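Local coordinates for protein peptidase (Yersinia bercovieri, PDB 5NYW) that is of unknown function but, as the ancestral beta-subunit (Anbu) related to the proteasome and HslV, is probably an Ntn-type peptidase that assembles into a large multimer, at residues Thr29-His34 and Pro192-Ile197; Leu33-Gln38 and Phe203-Gln208; Thr72-Val77 and Ala84-Glu89; Asp109-Leu114 and Ile130-Asn135. One frame throughout, in Å; residues are numbered along the deposited sequence.

How the contacts relate
Four contacts sample different parts of one Ntn-hydrolase sandwich. Contacts 1 and 2 bridge the two sheets from strand 33-38, share Leu33 and His34, and have centres about 12 Å apart; along the chain, contacts 3 and 4 are nested in the loops that contacts 1 and 2 close. Contact 1 lies nearest the middle of the chain and is mixed, apolar carbon meeting a carboxylate, whereas contact 2 relies on amide and hydroxyl groups. Contact 3, though farthest from the chain centre, is buried and the most purely apolar, setting a loop on helix 80-98; the other three are only partly buried. Contact 4 is a backbone-bonded strand pair, and its Ile130 packs on Leu87 of contact 3.

Contact 1: residues Thr29-His34 and Pro192-Ile197; sequences TFRKLH and PLDVMI
Residues 29-34 and 192-197 face each other inside the two-sheet sandwich of the Ntn-hydrolase fold: the first segment passes from the end of strand 26-29 in one sheet to strand 33-38 of the other, and the second starts strand 193-199 of the former. Their touching parts point almost the same way, yet no hydrogen bond joins them; side chains carry the contact. Leu33 points toward Asp194, its CB 4.1 Å from Asp194 CB, and its CG stands anti to the backbone N, bringing CD1 to 3.5 Å from Asp194 O. Arg31 shows how a charged chain can pass an opposite charge without pairing. Its CG is anti to the backbone N (chi1 -175°), and the aliphatic part crosses the carboxylate at about a right angle, with Arg31 CG 3.5 Å from Asp194 OD2. A bend at chi3 (54°) then turns the guanidinium aside, its plane 83° from that of the carboxylate and its NE 5.3 Å from Asp194 OD2. The head is partly held locally: Arg31 NH1 bonds Leu33 O at 2.8 Å, on a lone pair, and His34 CE1 lies over one face, toward its rim; NE bonds a PEG molecule probably from the crystallisation liquor. Asp194 spends OD1 in a salt bridge to Arg210. Lys32 leads away, its NZ bonding Thr1 and Thr20, consistent with the lysine beside the N-terminal threonine in active proteasome subunits. At the other end, where a cis peptide bond precedes Pro192, two apolar tips meet: Thr29 CG2 lies 3.9 Å from Pro192 CG.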
loop_
_atom_site.group_PDB
_atom_site.type_symbol
_atom_site.label_atom_id
_atom_site.label_comp_id
_atom_site.label_asym_id
_atom_site.label_seq_id
_atom_site.Cartn_x
_atom_site.Cartn_y
_atom_site.Cartn_z
ATOM N N THR L 29 -24.044 0.352 40.332
ATOM C CA THR L 29 -25.222 1.016 39.800
ATOM C C THR L 29 -24.792 2.252 39.033
ATOM O O THR L 29 -24.151 3.111 39.599
ATOM C CB THR L 29 -26.188 1.471 40.910
ATOM O OG1 THR L 29 -26.571 0.361 41.726
ATOM C CG2 THR L 29 -27.415 2.184 40.319
ATOM N N PHE L 30 -25.174 2.344 37.764
ATOM C CA PHE L 30 -24.913 3.510 36.916
ATOM C C PHE L 30 -26.175 3.822 36.123
ATOM O O PHE L 30 -26.894 2.909 35.714
ATOM C CB PHE L 30 -23.736 3.230 35.980
ATOM C CG PHE L 30 -22.391 3.337 36.637
ATOM C CD1 PHE L 30 -21.865 4.580 36.967
ATOM C CD2 PHE L 30 -21.694 2.197 36.992
ATOM C CE1 PHE L 30 -20.632 4.688 37.573
ATOM C CE2 PHE L 30 -20.461 2.289 37.615
ATOM C CZ PHE L 30 -19.929 3.536 37.905
ATOM N N ARG L 31 -26.481 5.102 35.945
ATOM C CA ARG L 31 -27.682 5.467 35.198
ATOM C C ARG L 31 -27.502 5.238 33.679
ATOM O O ARG L 31 -26.474 5.606 33.101
ATOM C CB ARG L 31 -28.074 6.903 35.535
ATOM C CG ARG L 31 -29.361 7.384 34.918
ATOM C CD ARG L 31 -29.848 8.596 35.670
ATOM N NE ARG L 31 -28.798 9.600 35.729
ATOM C CZ ARG L 31 -28.642 10.563 34.831
ATOM N NH1 ARG L 31 -29.476 10.645 33.800
ATOM N NH2 ARG L 31 -27.646 11.435 34.959
ATOM N N LYS L 32 -28.516 4.627 33.054
ATOM C CA LYS L 32 -28.485 4.216 31.645
ATOM C C LYS L 32 -29.593 4.902 30.840
ATOM O O LYS L 32 -30.043 4.423 29.790
ATOM C CB LYS L 32 -28.609 2.684 31.533
ATOM C CG LYS L 32 -27.473 1.901 32.210
ATOM C CD LYS L 32 -27.698 0.401 32.154
ATOM C CE LYS L 32 -26.590 -0.363 32.881
ATOM N NZ LYS L 32 -25.220 -0.163 32.314
ATOM N N LEU L 33 -30.061 6.015 31.380
ATOM C CA LEU L 33 -31.048 6.841 30.708
ATOM C C LEU L 33 -30.693 8.313 30.960
ATOM O O LEU L 33 -30.772 8.796 32.094
ATOM C CB LEU L 33 -32.455 6.507 31.192
ATOM C CG LEU L 33 -33.649 7.073 30.419
ATOM C CD1 LEU L 33 -34.839 6.173 30.675
ATOM C CD2 LEU L 33 -33.983 8.522 30.813
ATOM N N HIS L 34 -30.303 9.026 29.907
ATOM C CA HIS L 34 -29.876 10.414 30.059
ATOM C C HIS L 34 -30.750 11.324 29.217
ATOM O O HIS L 34 -31.281 10.895 28.193
ATOM C CB HIS L 34 -28.399 10.540 29.693
ATOM C CG HIS L 34 -27.487 9.845 30.660
ATOM N ND1 HIS L 34 -26.954 10.478 31.764
ATOM C CD2 HIS L 34 -27.064 8.565 30.721
ATOM C CE1 HIS L 34 -26.210 9.622 32.441
ATOM N NE2 HIS L 34 -26.267 8.448 31.839
ATOM N N PRO L 192 -31.875 -0.321 40.784
ATOM C CA PRO L 192 -33.067 0.458 40.448
ATOM C C PRO L 192 -33.268 0.609 38.941
ATOM O O PRO L 192 -32.326 0.463 38.150
ATOM C CB PRO L 192 -32.772 1.820 41.063
ATOM C CG PRO L 192 -31.275 1.902 41.079
ATOM C CD PRO L 192 -30.831 0.513 41.406
ATOM N N LEU L 193 -34.477 0.998 38.566
ATOM C CA LEU L 193 -34.817 1.242 37.173
ATOM C C LEU L 193 -34.880 2.734 36.918
ATOM O O LEU L 193 -35.072 3.527 37.841
ATOM C CB LEU L 193 -36.164 0.609 36.826
ATOM C CG LEU L 193 -36.390 -0.892 36.975
ATOM C CD1 LEU L 193 -37.786 -1.240 36.453
ATOM C CD2 LEU L 193 -35.298 -1.744 36.292
ATOM N N ASP L 194 -34.681 3.126 35.672
ATOM C CA ASP L 194 -34.959 4.504 35.275
ATOM C C ASP L 194 -35.909 4.423 34.105
ATOM O O ASP L 194 -35.636 3.732 33.123
ATOM C CB ASP L 194 -33.672 5.254 34.932
ATOM C CG ASP L 194 -32.805 5.527 36.173
ATOM O OD1 ASP L 194 -33.285 6.140 37.163
ATOM O OD2 ASP L 194 -31.638 5.089 36.167
ATOM N N VAL L 195 -37.070 5.048 34.264
ATOM C CA VAL L 195 -38.129 5.010 33.271
ATOM C C VAL L 195 -38.651 6.409 32.916
ATOM O O VAL L 195 -38.445 7.379 33.648
ATOM C CB VAL L 195 -39.316 4.145 33.765
ATOM C CG1 VAL L 195 -38.853 2.755 34.191
ATOM C CG2 VAL L 195 -40.035 4.832 34.907
ATOM N N MET L 196 -39.312 6.512 31.774
ATOM C CA MET L 196 -39.932 7.761 31.375
ATOM C C MET L 196 -41.045 7.583 30.352
ATOM O O MET L 196 -40.947 6.754 29.455
ATOM C CB MET L 196 -38.892 8.720 30.817
ATOM C CG MET L 196 -39.524 9.944 30.219
ATOM S SD MET L 196 -38.320 11.143 29.743
ATOM C CE MET L 196 -39.301 12.156 28.637
ATOM N N ILE L 197 -42.110 8.352 30.506
ATOM C CA ILE L 197 -43.130 8.447 29.480
ATOM C C ILE L 197 -43.052 9.830 28.827
ATOM O O ILE L 197 -43.082 10.847 29.521
ATOM C CB ILE L 197 -44.526 8.253 30.047
ATOM C CG1 ILE L 197 -44.667 6.867 30.662
ATOM C CG2 ILE L 197 -45.560 8.538 28.966
ATOM C CD1 ILE L 197 -46.019 6.633 31.316
#

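Contact 2: residues Leu33-Gln38 and Phe203-Gln208; sequences LHLFQQ and FSTEQQ
Gln37 and Thr205 reach toward each other tip to tip across the two sheets of the Ntn-hydrolase sandwich, tying the end strand of one sheet to the loop leading into strand 208-211 of the other; the first residue of that strand, Gln208, joins in. Gln37 is stretched out, CG anti to the backbone N (chi1 180°) and the chain straight beyond it. Thr205 OG1, between its own backbone N and carbonyl carbon (chi1 55°), donates to Gln37 OE1 over a very short 2.4 Å, coming from above the carbonyl plane and not along a lone pair. The other half of the amide makes a weak bond, Gln37 NE2 to Phe203 O at 3.4 Å; both ends of the amide thus meet the loop, which probably limits rotation of the amide. Thr205 CG2 lies against the same amide, 3.3 Å from Gln37 OE1, and also meets both Leu35 methyls, CD1 and CD2. Leu35 meets Gln208 tip to tip as well. Extended Gln208 brings OE1 to 3.1 Å from Leu35 CD1, a close apolar-polar touch, while its NE2 lies 4.2 Å from Leu33 CD2. The loop has a shape of its own: Ser204 OG accepts from Glu206 N at 2.9 Å, an ST turn, and Gln207 centres an inverse gamma turn. Around the contact, strand 33-38 pairs with strand 42-50, whose Val45 backs Leu33 and Leu35 and whose Thr43 touches Thr205; Met196 of strand 193-199 meets Leu35, and helix 52-65 packs on the other side of strand 33-38, against His34 and Phe36.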
loop_
_atom_site.group_PDB
_atom_site.type_symbol
_atom_site.label_atom_id
_atom_site.label_comp_id
_atom_site.label_asym_id
_atom_site.label_seq_id
_atom_site.Cartn_x
_atom_site.Cartn_y
_atom_site.Cartn_z
ATOM N N LEU L 33 -30.061 6.015 31.380
ATOM C CA LEU L 33 -31.048 6.841 30.708
ATOM C C LEU L 33 -30.693 8.313 30.960
ATOM O O LEU L 33 -30.772 8.796 32.094
ATOM C CB LEU L 33 -32.455 6.507 31.192
ATOM C CG LEU L 33 -33.649 7.073 30.419
ATOM C CD1 LEU L 33 -34.839 6.173 30.675
ATOM C CD2 LEU L 33 -33.983 8.522 30.813
ATOM N N HIS L 34 -30.303 9.026 29.907
ATOM C CA HIS L 34 -29.876 10.414 30.059
ATOM C C HIS L 34 -30.750 11.324 29.217
ATOM O O HIS L 34 -31.281 10.895 28.193
ATOM C CB HIS L 34 -28.399 10.540 29.693
ATOM C CG HIS L 34 -27.487 9.845 30.660
ATOM N ND1 HIS L 34 -26.954 10.478 31.764
ATOM C CD2 HIS L 34 -27.064 8.565 30.721
ATOM C CE1 HIS L 34 -26.210 9.622 32.441
ATOM N NE2 HIS L 34 -26.267 8.448 31.839
ATOM N N LEU L 35 -30.924 12.570 29.658
ATOM C CA LEU L 35 -31.908 13.463 29.029
ATOM C C LEU L 35 -31.301 14.697 28.388
ATOM O O LEU L 35 -30.425 15.334 28.963
ATOM C CB LEU L 35 -32.942 13.926 30.054
ATOM C CG LEU L 35 -34.057 12.981 30.495
ATOM C CD1 LEU L 35 -34.820 13.629 31.633
ATOM C CD2 LEU L 35 -34.985 12.647 29.345
ATOM N N PHE L 36 -31.795 15.059 27.211
ATOM C CA PHE L 36 -31.402 16.333 26.619
ATOM C C PHE L 36 -32.643 17.150 26.299
ATOM O O PHE L 36 -33.402 16.827 25.372
ATOM C CB PHE L 36 -30.530 16.129 25.369
ATOM C CG PHE L 36 -29.247 15.405 25.653
ATOM C CD1 PHE L 36 -29.221 14.027 25.765
ATOM C CD2 PHE L 36 -28.080 16.109 25.872
ATOM C CE1 PHE L 36 -28.043 13.356 26.041
ATOM C CE2 PHE L 36 -26.898 15.460 26.156
ATOM C CZ PHE L 36 -26.875 14.072 26.244
ATOM N N GLN L 37 -32.858 18.189 27.108
ATOM C CA GLN L 37 -34.116 18.907 27.079
ATOM C C GLN L 37 -33.996 20.431 26.922
ATOM O O GLN L 37 -33.238 21.081 27.639
ATOM C CB GLN L 37 -34.917 18.618 28.341
ATOM C CG GLN L 37 -36.228 19.375 28.316
ATOM C CD GLN L 37 -37.076 19.161 29.523
ATOM O OE1 GLN L 37 -36.592 18.736 30.574
ATOM N NE2 GLN L 37 -38.371 19.421 29.378
ATOM N N GLN L 38 -34.773 20.987 25.995
ATOM C CA GLN L 38 -34.988 22.427 25.936
ATOM C C GLN L 38 -36.488 22.657 25.939
ATOM O O GLN L 38 -37.149 22.441 24.918
ATOM C CB GLN L 38 -34.366 23.056 24.703
ATOM C CG GLN L 38 -34.384 24.578 24.730
ATOM C CD GLN L 38 -33.357 25.186 23.794
ATOM O OE1 GLN L 38 -32.512 24.482 23.244
ATOM N NE2 GLN L 38 -33.418 26.508 23.616
ATOM N N PHE L 203 -43.107 17.909 24.811
ATOM C CA PHE L 203 -41.752 18.394 25.081
ATOM C C PHE L 203 -41.511 18.486 26.569
ATOM O O PHE L 203 -40.926 19.450 27.077
ATOM C CB PHE L 203 -41.477 19.717 24.368
ATOM C CG PHE L 203 -41.583 19.605 22.880
ATOM C CD1 PHE L 203 -40.591 18.947 22.162
ATOM C CD2 PHE L 203 -42.675 20.120 22.200
ATOM C CE1 PHE L 203 -40.681 18.827 20.790
ATOM C CE2 PHE L 203 -42.772 19.988 20.831
ATOM C CZ PHE L 203 -41.778 19.335 20.130
ATOM N N SER L 204 -41.985 17.454 27.257
ATOM C CA SER L 204 -41.887 17.398 28.698
ATOM C C SER L 204 -41.065 16.211 29.181
ATOM O O SER L 204 -41.105 15.128 28.596
ATOM C CB SER L 204 -43.288 17.333 29.303
ATOM O OG SER L 204 -43.230 16.934 30.655
ATOM N N THR L 205 -40.290 16.446 30.234
ATOM C CA THR L 205 -39.568 15.395 30.942
ATOM C C THR L 205 -40.162 15.244 32.344
ATOM O O THR L 205 -39.489 14.810 33.285
ATOM C CB THR L 205 -38.072 15.680 31.030
ATOM O OG1 THR L 205 -37.868 16.967 31.627
ATOM C CG2 THR L 205 -37.460 15.669 29.633
ATOM N N GLU L 206 -41.418 15.652 32.476
ATOM C CA GLU L 206 -42.097 15.644 33.756
ATOM C C GLU L 206 -42.319 14.205 34.211
ATOM O O GLU L 206 -42.234 13.895 35.398
ATOM C CB GLU L 206 -43.435 16.395 33.654
ATOM C CG GLU L 206 -44.194 16.517 34.967
ATOM C CD GLU L 206 -43.476 17.396 35.984
ATOM O OE1 GLU L 206 -42.600 18.205 35.587
ATOM O OE2 GLU L 206 -43.774 17.253 37.190
ATOM N N GLN L 207 -42.598 13.324 33.257
ATOM C CA GLN L 207 -42.830 11.926 33.571
ATOM C C GLN L 207 -41.553 11.085 33.480
ATOM O O GLN L 207 -41.505 10.099 32.746
ATOM C CB GLN L 207 -43.912 11.344 32.663
ATOM C CG GLN L 207 -45.271 11.977 32.855
ATOM C CD GLN L 207 -46.364 11.310 32.035
ATOM O OE1 GLN L 207 -46.829 10.212 32.352
ATOM N NE2 GLN L 207 -46.788 11.985 30.973
ATOM N N GLN L 208 -40.524 11.487 34.227
ATOM C CA GLN L 208 -39.330 10.668 34.408
ATOM C C GLN L 208 -39.295 10.120 35.827
ATOM O O GLN L 208 -39.483 10.874 36.777
ATOM C CB GLN L 208 -38.067 11.455 34.172
ATOM C CG GLN L 208 -36.870 10.551 34.155
ATOM C CD GLN L 208 -35.581 11.290 34.374
ATOM O OE1 GLN L 208 -35.559 12.521 34.452
ATOM N NE2 GLN L 208 -34.487 10.544 34.479
#

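Contact 3: residues Thr72-Val77 and Ala84-Glu89; sequences TNLMNV and ATLLGE
Ala84 and Thr85 of helix 80-98 face other neighbours, and Leu86 is the first helix residue of the segment to meet the loop at 72-77. Its CG is anti to the backbone N (chi1 -178°), which sends the two methyl groups outward over the loop. Leu86 CD2 presses on the peptide between Asn73 and Leu74, 3.6 Å from Leu74 N, and it also meets Leu74 CD2 at 3.6 Å, the two leucines crossing obliquely. The same methyl group reaches Val77 CG1 at 4.2 Å. Leu87 comes next. It leaves the backbone alongside the loop, but the end of its side chain comes nearer: CD1 sits 3.9 Å from Leu74 CD2, the chains crossing at about a right angle, so Leu74 lies against two successive helix residues. No hydrogen bond crosses between the segments. The loop keeps its form through asparagines instead. Asn73 OD1 accepts from Met75 N at 2.7 Å, an Asx turn, and Asn73 N donates to Asn76 OD1, 2.8 Å and nearly straight (172°), from above the carbonyl plane. In the fold, this loop connects helix 52-65 to helix 80-98, and Arg42 of strand 42-50 binds the carbonyls of Leu74 and Val77; on the sheet side of the helix, Phe128 and Ile130 of strand 126-130 pack on Ala84 and Leu87, with Phe136 of strand 136-138 beside Ala84.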
loop_
_atom_site.group_PDB
_atom_site.type_symbol
_atom_site.label_atom_id
_atom_site.label_comp_id
_atom_site.label_asym_id
_atom_site.label_seq_id
_atom_site.Cartn_x
_atom_site.Cartn_y
_atom_site.Cartn_z
ATOM N N THR L 72 -21.561 21.938 16.054
ATOM C CA THR L 72 -22.791 21.182 15.894
ATOM C C THR L 72 -22.992 20.279 17.131
ATOM O O THR L 72 -22.094 19.526 17.513
ATOM C CB THR L 72 -22.791 20.387 14.568
ATOM O OG1 THR L 72 -23.890 19.463 14.559
ATOM C CG2 THR L 72 -21.466 19.644 14.369
ATOM N N ASN L 73 -24.163 20.368 17.761
ATOM C CA ASN L 73 -24.438 19.583 18.962
ATOM C C ASN L 73 -25.904 19.198 19.027
ATOM O O ASN L 73 -26.696 19.633 18.196
ATOM C CB ASN L 73 -24.038 20.345 20.235
ATOM C CG ASN L 73 -24.820 21.636 20.427
ATOM O OD1 ASN L 73 -26.050 21.645 20.375
ATOM N ND2 ASN L 73 -24.107 22.734 20.647
ATOM N N LEU L 74 -26.273 18.424 20.043
ATOM C CA LEU L 74 -27.631 17.887 20.139
ATOM C C LEU L 74 -28.686 18.970 20.372
ATOM O O LEU L 74 -29.876 18.705 20.252
ATOM C CB LEU L 74 -27.700 16.838 21.257
ATOM C CG LEU L 74 -27.050 15.484 20.934
ATOM C CD1 LEU L 74 -27.108 14.520 22.108
ATOM C CD2 LEU L 74 -27.758 14.856 19.738
ATOM N N MET L 75 -28.256 20.190 20.672
ATOM C CA MET L 75 -29.199 21.281 20.892
ATOM C C MET L 75 -29.494 22.081 19.627
ATOM O O MET L 75 -30.495 22.800 19.566
ATOM C CB MET L 75 -28.688 22.197 21.996
ATOM C CG MET L 75 -28.559 21.426 23.289
ATOM S SD MET L 75 -30.103 20.655 23.815
ATOM C CE MET L 75 -30.992 22.069 24.443
ATOM N N ASN L 76 -28.600 21.995 18.643
ATOM C CA ASN L 76 -28.793 22.721 17.388
ATOM C C ASN L 76 -28.965 21.846 16.124
ATOM O O ASN L 76 -29.011 22.382 15.021
ATOM C CB ASN L 76 -27.650 23.721 17.181
ATOM C CG ASN L 76 -26.286 23.060 17.105
ATOM O OD1 ASN L 76 -26.135 21.953 16.575
ATOM N ND2 ASN L 76 -25.271 23.748 17.637
ATOM N N VAL L 77 -29.037 20.521 16.263
ATOM C CA VAL L 77 -29.371 19.686 15.103
ATOM C C VAL L 77 -30.848 19.948 14.778
ATOM O O VAL L 77 -31.677 20.127 15.681
ATOM C CB VAL L 77 -29.142 18.153 15.325
ATOM C CG1 VAL L 77 -27.650 17.837 15.414
ATOM C CG2 VAL L 77 -29.866 17.645 16.564
ATOM N N ALA L 84 -29.056 11.518 15.247
ATOM C CA ALA L 84 -28.542 10.153 15.077
ATOM C C ALA L 84 -27.188 10.092 14.384
ATOM O O ALA L 84 -26.326 9.328 14.813
ATOM C CB ALA L 84 -29.555 9.291 14.308
ATOM N N THR L 85 -26.994 10.868 13.311
ATOM C CA THR L 85 -25.682 10.894 12.656
ATOM C C THR L 85 -24.647 11.425 13.660
ATOM O O THR L 85 -23.500 10.985 13.673
ATOM C CB THR L 85 -25.634 11.741 11.351
ATOM O OG1 THR L 85 -25.842 13.129 11.629
ATOM C CG2 THR L 85 -26.646 11.247 10.349
ATOM N N LEU L 86 -25.061 12.392 14.478
ATOM C CA LEU L 86 -24.178 12.989 15.469
ATOM C C LEU L 86 -23.727 11.966 16.516
ATOM O O LEU L 86 -22.554 11.910 16.889
ATOM C CB LEU L 86 -24.875 14.168 16.147
ATOM C CG LEU L 86 -24.018 14.898 17.184
ATOM C CD1 LEU L 86 -22.808 15.517 16.498
ATOM C CD2 LEU L 86 -24.808 15.955 17.945
ATOM N N LEU L 87 -24.655 11.155 16.994
ATOM C CA LEU L 87 -24.312 10.090 17.935
ATOM C C LEU L 87 -23.351 9.083 17.291
ATOM O O LEU L 87 -22.398 8.625 17.912
ATOM C CB LEU L 87 -25.574 9.380 18.426
ATOM C CG LEU L 87 -25.951 9.782 19.844
ATOM C CD1 LEU L 87 -26.368 11.243 19.856
ATOM C CD2 LEU L 87 -27.072 8.921 20.317
ATOM N N GLY L 88 -23.632 8.727 16.044
ATOM C CA GLY L 88 -22.794 7.795 15.325
ATOM C C GLY L 88 -21.363 8.286 15.223
ATOM O O GLY L 88 -20.426 7.496 15.388
ATOM N N GLU L 89 -21.199 9.584 14.956
ATOM C CA GLU L 89 -19.883 10.209 14.874
ATOM C C GLU L 89 -19.199 10.189 16.232
ATOM O O GLU L 89 -17.993 9.935 16.321
ATOM C CB GLU L 89 -19.987 11.655 14.348
ATOM C CG GLU L 89 -20.422 11.739 12.894
ATOM C CD GLU L 89 -20.770 13.143 12.449
ATOM O OE1 GLU L 89 -20.674 14.068 13.282
ATOM O OE2 GLU L 89 -21.181 13.311 11.274
#

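Contact 4: residues Asp109-Leu114 and Ile130-Asn135; sequences DFNCNL and IYPQGN. Unlike the reference sequence in segment 109-114: Cys112 (reference Gly).
Strands 112-120 and 126-130 form an antiparallel hairpin, neighbours in the five-stranded sheet, and here the start of the first meets the end of the second and the tight turn that follows. Backbone hydrogen bonds join Leu114 and Ile130 as a hydrogen-bonded pair: Leu114 N gives to Ile130 O at 3.1 Å, almost straight (171°) and in the carbonyl plane, and Ile130 N gives to Leu114 O at 2.9 Å. The second strand then turns away in a type I beta turn from Tyr131 to Gly134, closed by Gly134 N to Tyr131 O at 3.0 Å. Just before the pair, Asn113 CA lies 3.5 Å from Ile130 O, a CA-H...O contact. Among apolar touches, Leu114 CB and Ile130 CB meet at 4.2 Å on the same face of the sheet. Pro132, in contrast, is packed by polar groups: its CG lies 3.3 Å from Cys112 O; the ring nitrogen, also near this oxygen, has no N-H to give it. Asn111 crosses the ring at about a right angle, its CG 3.7 Å from Pro132 CB, and the Asn113 amide lies obliquely across the ring's CD and CG. Asn113 OD1 is taken by a hydrogen bond from His129, which helps fix that amide. Two helices lie on the face that carries Cys112, Leu114 and Ile130: helix 52-65 covers Cys112 (glycine in the reference sequence) through Thr54, Thr55 and Ile58 and sets Thr55 on Leu114 too, while helix 80-98 places Val91 on Leu114, and strand 42-50 continues the sheet beyond Asn113, bonding it through Ala49.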
loop_
_atom_site.group_PDB
_atom_site.type_symbol
_atom_site.label_atom_id
_atom_site.label_comp_id
_atom_site.label_asym_id
_atom_site.label_seq_id
_atom_site.Cartn_x
_atom_site.Cartn_y
_atom_site.Cartn_z
ATOM N N ASP L 109 -14.002 -4.958 22.501
ATOM C CA ASP L 109 -13.871 -4.750 23.931
ATOM C C ASP L 109 -14.471 -3.405 24.289
ATOM O O ASP L 109 -14.950 -3.209 25.394
ATOM C CB ASP L 109 -12.394 -4.774 24.338
ATOM C CG ASP L 109 -11.707 -6.097 24.017
ATOM O OD1 ASP L 109 -11.128 -6.189 22.907
ATOM O OD2 ASP L 109 -11.723 -7.026 24.858
ATOM N N PHE L 110 -14.392 -2.461 23.353
ATOM C CA PHE L 110 -14.863 -1.101 23.583
ATOM C C PHE L 110 -16.220 -0.808 22.954
ATOM O O PHE L 110 -16.602 0.348 22.813
ATOM C CB PHE L 110 -13.824 -0.118 23.061
ATOM C CG PHE L 110 -12.452 -0.373 23.594
ATOM C CD1 PHE L 110 -12.045 0.183 24.803
ATOM C CD2 PHE L 110 -11.562 -1.180 22.892
ATOM C CE1 PHE L 110 -10.773 -0.061 25.311
ATOM C CE2 PHE L 110 -10.291 -1.426 23.381
ATOM C CZ PHE L 110 -9.898 -0.876 24.603
ATOM N N ASN L 111 -16.934 -1.848 22.542
ATOM C CA ASN L 111 -18.200 -1.659 21.832
ATOM C C ASN L 111 -19.402 -1.284 22.700
ATOM O O ASN L 111 -19.514 -1.676 23.873
ATOM C CB ASN L 111 -18.517 -2.897 20.995
ATOM C CG ASN L 111 -17.695 -2.949 19.713
ATOM O OD1 ASN L 111 -16.876 -2.060 19.447
ATOM N ND2 ASN L 111 -17.905 -3.984 18.915
ATOM N N CYS L 112 -20.288 -0.500 22.096
ATOM C CA CYS L 112 -21.535 -0.067 22.708
ATOM C C CYS L 112 -22.719 -0.053 21.743
ATOM O O CYS L 112 -22.561 0.013 20.524
ATOM C CB CYS L 112 -21.342 1.337 23.288
ATOM S SG CYS L 112 -21.019 2.624 21.979
ATOM N N ASN L 113 -23.917 -0.127 22.307
ATOM C CA ASN L 113 -25.138 0.106 21.559
ATOM C C ASN L 113 -25.885 1.198 22.295
ATOM O O ASN L 113 -25.812 1.282 23.532
ATOM C CB ASN L 113 -25.997 -1.165 21.434
ATOM C CG ASN L 113 -25.526 -2.092 20.327
ATOM O OD1 ASN L 113 -26.055 -2.059 19.218
ATOM N ND2 ASN L 113 -24.536 -2.929 20.624
ATOM N N LEU L 114 -26.554 2.059 21.533
ATOM C CA LEU L 114 -27.330 3.144 22.104
ATOM C C LEU L 114 -28.733 3.187 21.535
ATOM O O LEU L 114 -28.955 2.763 20.400
ATOM C CB LEU L 114 -26.643 4.491 21.861
ATOM C CG LEU L 114 -25.208 4.610 22.358
ATOM C CD1 LEU L 114 -24.668 5.947 21.979
ATOM C CD2 LEU L 114 -25.204 4.472 23.843
ATOM N N ILE L 130 -28.516 2.961 17.548
ATOM C CA ILE L 130 -27.155 3.211 17.044
ATOM C C ILE L 130 -26.242 2.020 17.357
ATOM O O ILE L 130 -26.139 1.601 18.504
ATOM C CB ILE L 130 -26.509 4.510 17.648
ATOM C CG1 ILE L 130 -27.334 5.767 17.332
ATOM C CG2 ILE L 130 -25.108 4.752 17.088
ATOM C CD1 ILE L 130 -28.405 6.090 18.336
ATOM N N TYR L 131 -25.554 1.517 16.334
ATOM C CA TYR L 131 -24.683 0.348 16.424
ATOM C C TYR L 131 -23.242 0.760 16.739
ATOM O O TYR L 131 -22.916 1.947 16.631
ATOM C CB TYR L 131 -24.698 -0.421 15.100
ATOM C CG TYR L 131 -26.010 -1.030 14.669
ATOM C CD1 TYR L 131 -26.529 -2.155 15.307
ATOM C CD2 TYR L 131 -26.711 -0.503 13.592
ATOM C CE1 TYR L 131 -27.716 -2.710 14.896
ATOM C CE2 TYR L 131 -27.887 -1.054 13.179
ATOM C CZ TYR L 131 -28.387 -2.155 13.830
ATOM O OH TYR L 131 -29.562 -2.708 13.399
ATOM N N PRO L 132 -22.372 -0.205 17.135
ATOM C CA PRO L 132 -20.958 0.158 17.386
ATOM C C PRO L 132 -20.211 0.800 16.196
ATOM O O PRO L 132 -19.335 1.632 16.431
ATOM C CB PRO L 132 -20.298 -1.189 17.725
ATOM C CG PRO L 132 -21.408 -2.059 18.217
ATOM C CD PRO L 132 -22.655 -1.612 17.487
ATOM N N GLN L 133 -20.559 0.462 14.953
ATOM C CA GLN L 133 -19.851 1.026 13.790
ATOM C C GLN L 133 -20.284 2.460 13.531
ATOM O O GLN L 133 -19.712 3.140 12.700
ATOM C CB GLN L 133 -20.059 0.176 12.528
ATOM C CG GLN L 133 -19.521 -1.257 12.598
ATOM C CD GLN L 133 -20.398 -2.178 13.454
ATOM O OE1 GLN L 133 -21.562 -1.870 13.716
ATOM N NE2 GLN L 133 -19.846 -3.313 13.880
ATOM N N GLY L 134 -21.322 2.900 14.233
ATOM C CA GLY L 134 -21.793 4.268 14.131
ATOM C C GLY L 134 -22.956 4.488 13.179
ATOM O O GLY L 134 -23.527 5.578 13.145
ATOM N N ASN L 135 -23.323 3.467 12.411
ATOM C CA ASN L 135 -24.520 3.565 11.586
ATOM C C ASN L 135 -25.705 3.209 12.473
ATOM O O ASN L 135 -25.526 2.909 13.658
ATOM C CB ASN L 135 -24.426 2.659 10.358
ATOM C CG ASN L 135 -24.303 1.197 10.725
ATOM O OD1 ASN L 135 -23.945 0.866 11.855
ATOM N ND2 ASN L 135 -24.563 0.313 9.763
#